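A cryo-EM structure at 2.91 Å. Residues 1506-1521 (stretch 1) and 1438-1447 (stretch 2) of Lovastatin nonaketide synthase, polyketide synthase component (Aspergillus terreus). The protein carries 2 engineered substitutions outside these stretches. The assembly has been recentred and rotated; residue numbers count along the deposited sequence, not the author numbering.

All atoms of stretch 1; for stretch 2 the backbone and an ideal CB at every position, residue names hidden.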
# COMPACT_ATOMS: atom_id res chain seq x y z
N GLY A 1506 -39.69 48.61 -28.34
CA GLY A 1506 -39.45 48.04 -27.04
C GLY A 1506 -38.69 48.93 -26.08
O GLY A 1506 -38.66 48.64 -24.88
N PHE A 1507 -38.07 50.00 -26.57
CA PHE A 1507 -37.33 50.90 -25.69
C PHE A 1507 -38.30 51.70 -24.82
O PHE A 1507 -39.30 52.23 -25.31
CB PHE A 1507 -36.47 51.85 -26.52
CG PHE A 1507 -35.40 51.15 -27.33
CD1 PHE A 1507 -35.71 50.58 -28.55
CD2 PHE A 1507 -34.10 51.07 -26.86
CE1 PHE A 1507 -34.74 49.94 -29.29
CE2 PHE A 1507 -33.13 50.43 -27.60
CZ PHE A 1507 -33.44 49.87 -28.82
N GLU A 1508 -37.99 51.77 -23.53
CA GLU A 1508 -38.86 52.49 -22.61
C GLU A 1508 -38.78 53.99 -22.87
O GLU A 1508 -37.67 54.54 -22.93
CB GLU A 1508 -38.48 52.18 -21.16
CG GLU A 1508 -39.38 52.82 -20.13
CD GLU A 1508 -38.98 52.48 -18.71
OE1 GLU A 1508 -38.01 51.71 -18.53
OE2 GLU A 1508 -39.64 52.97 -17.76
N PRO A 1509 -39.90 54.69 -23.03
CA PRO A 1509 -39.83 56.12 -23.33
C PRO A 1509 -39.23 56.91 -22.18
O PRO A 1509 -39.47 56.61 -21.00
CB PRO A 1509 -41.30 56.50 -23.56
CG PRO A 1509 -42.07 55.52 -22.76
CD PRO A 1509 -41.29 54.23 -22.84
N HIS A 1510 -38.44 57.93 -22.53
CA HIS A 1510 -37.85 58.83 -21.55
C HIS A 1510 -37.18 58.06 -20.41
O HIS A 1510 -37.26 58.44 -19.24
CB HIS A 1510 -38.89 59.80 -21.00
CG HIS A 1510 -39.61 60.58 -22.06
ND1 HIS A 1510 -38.99 61.54 -22.82
CD2 HIS A 1510 -40.90 60.53 -22.48
CE1 HIS A 1510 -39.87 62.06 -23.67
NE2 HIS A 1510 -41.03 61.46 -23.48
N ALA A 1511 -36.52 56.96 -20.76
CA ALA A 1511 -35.83 56.12 -19.80
C ALA A 1511 -34.32 56.16 -19.96
O ALA A 1511 -33.62 55.34 -19.35
CB ALA A 1511 -36.32 54.68 -19.91
N TYR A 1512 -33.80 57.09 -20.76
CA TYR A 1512 -32.37 57.18 -21.04
C TYR A 1512 -31.85 58.55 -20.64
O TYR A 1512 -32.44 59.57 -21.01
CB TYR A 1512 -32.08 56.91 -22.51
CG TYR A 1512 -32.16 55.44 -22.86
CD1 TYR A 1512 -31.06 54.62 -22.68
CD2 TYR A 1512 -33.32 54.88 -23.36
CE1 TYR A 1512 -31.12 53.28 -22.98
CE2 TYR A 1512 -33.39 53.54 -23.68
CZ TYR A 1512 -32.28 52.74 -23.48
OH TYR A 1512 -32.34 51.40 -23.79
N ASP A 1513 -30.75 58.57 -19.89
CA ASP A 1513 -30.14 59.83 -19.48
C ASP A 1513 -29.38 60.47 -20.63
O ASP A 1513 -29.34 61.70 -20.74
CB ASP A 1513 -29.22 59.60 -18.29
CG ASP A 1513 -29.97 59.21 -17.03
OD1 ASP A 1513 -30.85 59.98 -16.60
OD2 ASP A 1513 -29.68 58.13 -16.48
N LEU A 1514 -28.76 59.66 -21.49
CA LEU A 1514 -27.93 60.20 -22.56
C LEU A 1514 -28.00 59.30 -23.78
O LEU A 1514 -28.10 58.08 -23.68
CB LEU A 1514 -26.48 60.37 -22.10
CG LEU A 1514 -25.42 60.63 -23.18
CD1 LEU A 1514 -24.40 61.64 -22.70
CD2 LEU A 1514 -24.73 59.34 -23.57
N ILE A 1515 -27.95 59.94 -24.95
CA ILE A 1515 -27.94 59.25 -26.23
C ILE A 1515 -26.76 59.77 -27.05
O ILE A 1515 -26.41 60.95 -26.96
CB ILE A 1515 -29.26 59.43 -27.00
CG1 ILE A 1515 -30.37 58.62 -26.33
CG2 ILE A 1515 -29.10 59.01 -28.46
CD1 ILE A 1515 -31.75 58.83 -26.93
N ILE A 1516 -26.15 58.88 -27.83
CA ILE A 1516 -24.99 59.19 -28.65
C ILE A 1516 -25.28 58.73 -30.06
O ILE A 1516 -25.27 57.53 -30.34
CB ILE A 1516 -23.71 58.53 -28.11
CG1 ILE A 1516 -23.38 59.04 -26.71
CG2 ILE A 1516 -22.55 58.79 -29.06
CD1 ILE A 1516 -22.43 58.15 -25.94
N ALA A 1517 -25.52 59.68 -30.97
CA ALA A 1517 -25.75 59.37 -32.37
C ALA A 1517 -24.42 59.48 -33.11
O ALA A 1517 -23.94 60.59 -33.37
CB ALA A 1517 -26.80 60.30 -32.97
N SER A 1518 -23.84 58.34 -33.48
CA SER A 1518 -22.50 58.28 -34.06
C SER A 1518 -22.62 58.26 -35.58
O SER A 1518 -22.74 57.20 -36.19
CB SER A 1518 -21.74 57.07 -33.54
OG SER A 1518 -20.47 56.97 -34.15
N ASN A 1519 -22.58 59.44 -36.19
CA ASN A 1519 -22.55 59.59 -37.64
C ASN A 1519 -23.59 58.69 -38.31
O ASN A 1519 -23.33 58.02 -39.31
CB ASN A 1519 -21.15 59.29 -38.19
CG ASN A 1519 -20.10 60.24 -37.64
OD1 ASN A 1519 -19.96 61.36 -38.13
ND2 ASN A 1519 -19.37 59.80 -36.63
N VAL A 1520 -24.79 58.69 -37.73
CA VAL A 1520 -25.89 57.89 -38.26
C VAL A 1520 -27.13 58.71 -38.56
O VAL A 1520 -28.01 58.24 -39.31
CB VAL A 1520 -26.23 56.74 -37.29
CG1 VAL A 1520 -26.82 57.28 -36.00
CG2 VAL A 1520 -27.17 55.73 -37.95
N LEU A 1521 -27.27 59.92 -38.03
CA LEU A 1521 -28.42 60.75 -38.36
C LEU A 1521 -28.46 61.13 -39.83
O LEU A 1521 -29.53 61.47 -40.35
CB LEU A 1521 -28.43 62.01 -37.49
CG LEU A 1521 -28.45 61.78 -35.98
CD1 LEU A 1521 -28.55 63.11 -35.24
CD2 LEU A 1521 -29.58 60.86 -35.57
N UNK A 1438 -23.72 61.22 -13.35
CA UNK A 1438 -23.27 59.85 -13.17
C UNK A 1438 -24.44 58.88 -13.27
O UNK A 1438 -25.61 59.27 -13.20
CB UNK A 1438 -22.56 59.69 -11.82
N UNK A 1439 -24.11 57.60 -13.45
CA UNK A 1439 -25.12 56.55 -13.55
C UNK A 1439 -26.12 56.87 -14.65
O UNK A 1439 -27.33 56.63 -14.51
CB UNK A 1439 -25.84 56.37 -12.21
N UNK A 1440 -25.63 57.41 -15.75
CA UNK A 1440 -26.48 57.73 -16.89
C UNK A 1440 -26.88 56.46 -17.62
O UNK A 1440 -26.07 55.55 -17.79
CB UNK A 1440 -25.77 58.69 -17.84
N UNK A 1441 -28.15 56.40 -18.03
CA UNK A 1441 -28.59 55.38 -18.96
C UNK A 1441 -28.20 55.83 -20.36
O UNK A 1441 -28.74 56.80 -20.89
CB UNK A 1441 -30.10 55.13 -18.85
N UNK A 1442 -27.23 55.13 -20.95
CA UNK A 1442 -26.59 55.56 -22.19
C UNK A 1442 -27.09 54.68 -23.33
O UNK A 1442 -27.11 53.45 -23.21
CB UNK A 1442 -25.07 55.49 -22.08
N UNK A 1443 -27.48 55.31 -24.43
CA UNK A 1443 -27.94 54.62 -25.63
C UNK A 1443 -27.16 55.15 -26.82
O UNK A 1443 -27.32 56.32 -27.19
CB UNK A 1443 -29.45 54.80 -25.84
N UNK A 1444 -26.32 54.31 -27.43
CA UNK A 1444 -25.52 54.71 -28.58
C UNK A 1444 -26.19 54.20 -29.85
O UNK A 1444 -26.18 52.99 -30.12
CB UNK A 1444 -24.09 54.18 -28.47
N UNK A 1445 -26.76 55.11 -30.61
CA UNK A 1445 -27.34 54.82 -31.91
C UNK A 1445 -26.27 55.03 -32.97
O UNK A 1445 -25.46 55.97 -32.88
CB UNK A 1445 -28.57 55.70 -32.18
N UNK A 1446 -26.24 54.15 -33.97
CA UNK A 1446 -25.21 54.20 -34.97
C UNK A 1446 -23.89 53.62 -34.53
O UNK A 1446 -22.86 53.89 -35.16
CB UNK A 1446 -25.00 55.65 -35.41
N UNK A 1447 -23.88 52.83 -33.46
CA UNK A 1447 -22.63 52.27 -32.96
C UNK A 1447 -21.97 51.38 -34.01
O UNK A 1447 -20.75 51.46 -34.22
CB UNK A 1447 -22.88 51.48 -31.68

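The strand 1440-1445 runs parallel to strand 1514-1518, with 15° between their directions. At position 1438 the CB points away from stretch 1, so the contact sets little constraint; the residue is Gln 1438. Position 1439 also points away, and its left-handed backbone (phi 55°, psi 39°) favours glycine, asparagine or aspartate, other residues being less common there; the deposited residue is Ser 1439.

At position 1440 the CB lies sideways, its ideal position 3.6 Å from Asp 1513 CB and 4.6 Å from Leu 1514 CB. A flexible apolar chain could follow Leu 1514. Met 1440 does so, its CE 3.5 Å from Leu 1514 CB.

Position 1441 points toward the corner at Asp 1513, close to the carbonyl of Ala 1511. Its N donates to Asp 1513 OD2 (2.8 Å), and its O accepts from Leu 1514 N (2.9 Å). The nearby carboxylate and carbonyl would favour a donor or a small polar group. The deposited Asp 1441 is therefore not the obvious choice; its OD2 lies 3.9 Å from Asp 1513 OD2, a like-charge approach, and both carboxylates find hydrogen bonds elsewhere in the structure.

The CB at 1442 projects to the face carrying Leu 1514 and Ile 1516, where a valine, isoleucine or leucine would suit. Ile 1442 places CG2 3.5 Å from Leu 1514 CD2 and 4.0 Å from Ile 1516 CD1.

Position 1443 faces the other side, its CB over the Tyr 1512 ring and near Ile 1515; an aliphatic chain is expected. Leu 1443 makes a CH-pi contact through CB, 3.9 Å from the centroid of the Tyr 1512 ring, while its CD1 reaches to 4.5 Å from Phe 1507 CE2. Its backbone N and O bond to Leu 1514 O and Ile 1516 N, both at 2.9 Å.

At 1444 the CB returns to the side of Ile 1516, which would accept an apolar chain or a longer one with an aliphatic stem. Glu 1444 is the latter: CG packs 4.1 Å from Ile 1516 CB, and OE1 is hydrogen-bonded elsewhere in the structure.

Position 1445 shares the Ile 1515 face and approaches Val 1520, again favouring a branched aliphatic. Ile 1445 sets CD1 3.9 Å from Ile 1515 CG2 and CG2 4.1 Å from Val 1520 CG1; its O accepts from Ser 1518 N (2.9 Å).

At 1446 an ideal CB would sit 2.5 Å from Val 1520 CB and 2.9 Å from Ser 1518 O, and phi is 78°. Only glycine fits: Gly 1446. Position 1447 points away, leaving the choice open; it is Ala 1447.

Stretch 2, residues 1438-1447: QSMDILEIGA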
# COMPACT_ATOMS: atom_id res chain seq x y z
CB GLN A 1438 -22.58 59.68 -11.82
CG GLN A 1438 -21.32 60.51 -11.65
CD GLN A 1438 -20.07 59.77 -12.06
OE1 GLN A 1438 -19.30 59.32 -11.21
NE2 GLN A 1438 -19.85 59.65 -13.36
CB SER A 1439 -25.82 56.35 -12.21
OG SER A 1439 -24.93 55.83 -11.24
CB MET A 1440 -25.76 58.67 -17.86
CG MET A 1440 -25.09 59.84 -17.20
SD MET A 1440 -24.49 61.03 -18.42
CE MET A 1440 -26.03 61.80 -18.91
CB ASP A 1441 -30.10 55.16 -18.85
CG ASP A 1441 -30.49 54.46 -17.56
OD1 ASP A 1441 -29.70 53.63 -17.07
OD2 ASP A 1441 -31.58 54.76 -17.03
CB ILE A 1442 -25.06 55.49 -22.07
CG1 ILE A 1442 -24.58 56.43 -20.96
CG2 ILE A 1442 -24.42 55.83 -23.40
CD1 ILE A 1442 -23.09 56.40 -20.71
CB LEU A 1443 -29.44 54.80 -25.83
CG LEU A 1443 -29.99 54.60 -27.24
CD1 LEU A 1443 -29.65 53.22 -27.78
CD2 LEU A 1443 -31.50 54.82 -27.25
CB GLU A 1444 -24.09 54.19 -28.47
CG GLU A 1444 -23.19 54.73 -29.57
CD GLU A 1444 -21.72 54.43 -29.33
OE1 GLU A 1444 -21.42 53.64 -28.41
OE2 GLU A 1444 -20.87 54.98 -30.05
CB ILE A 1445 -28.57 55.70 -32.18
CG1 ILE A 1445 -29.53 55.66 -30.99
CG2 ILE A 1445 -29.28 55.25 -33.45
CD1 ILE A 1445 -30.67 56.65 -31.08
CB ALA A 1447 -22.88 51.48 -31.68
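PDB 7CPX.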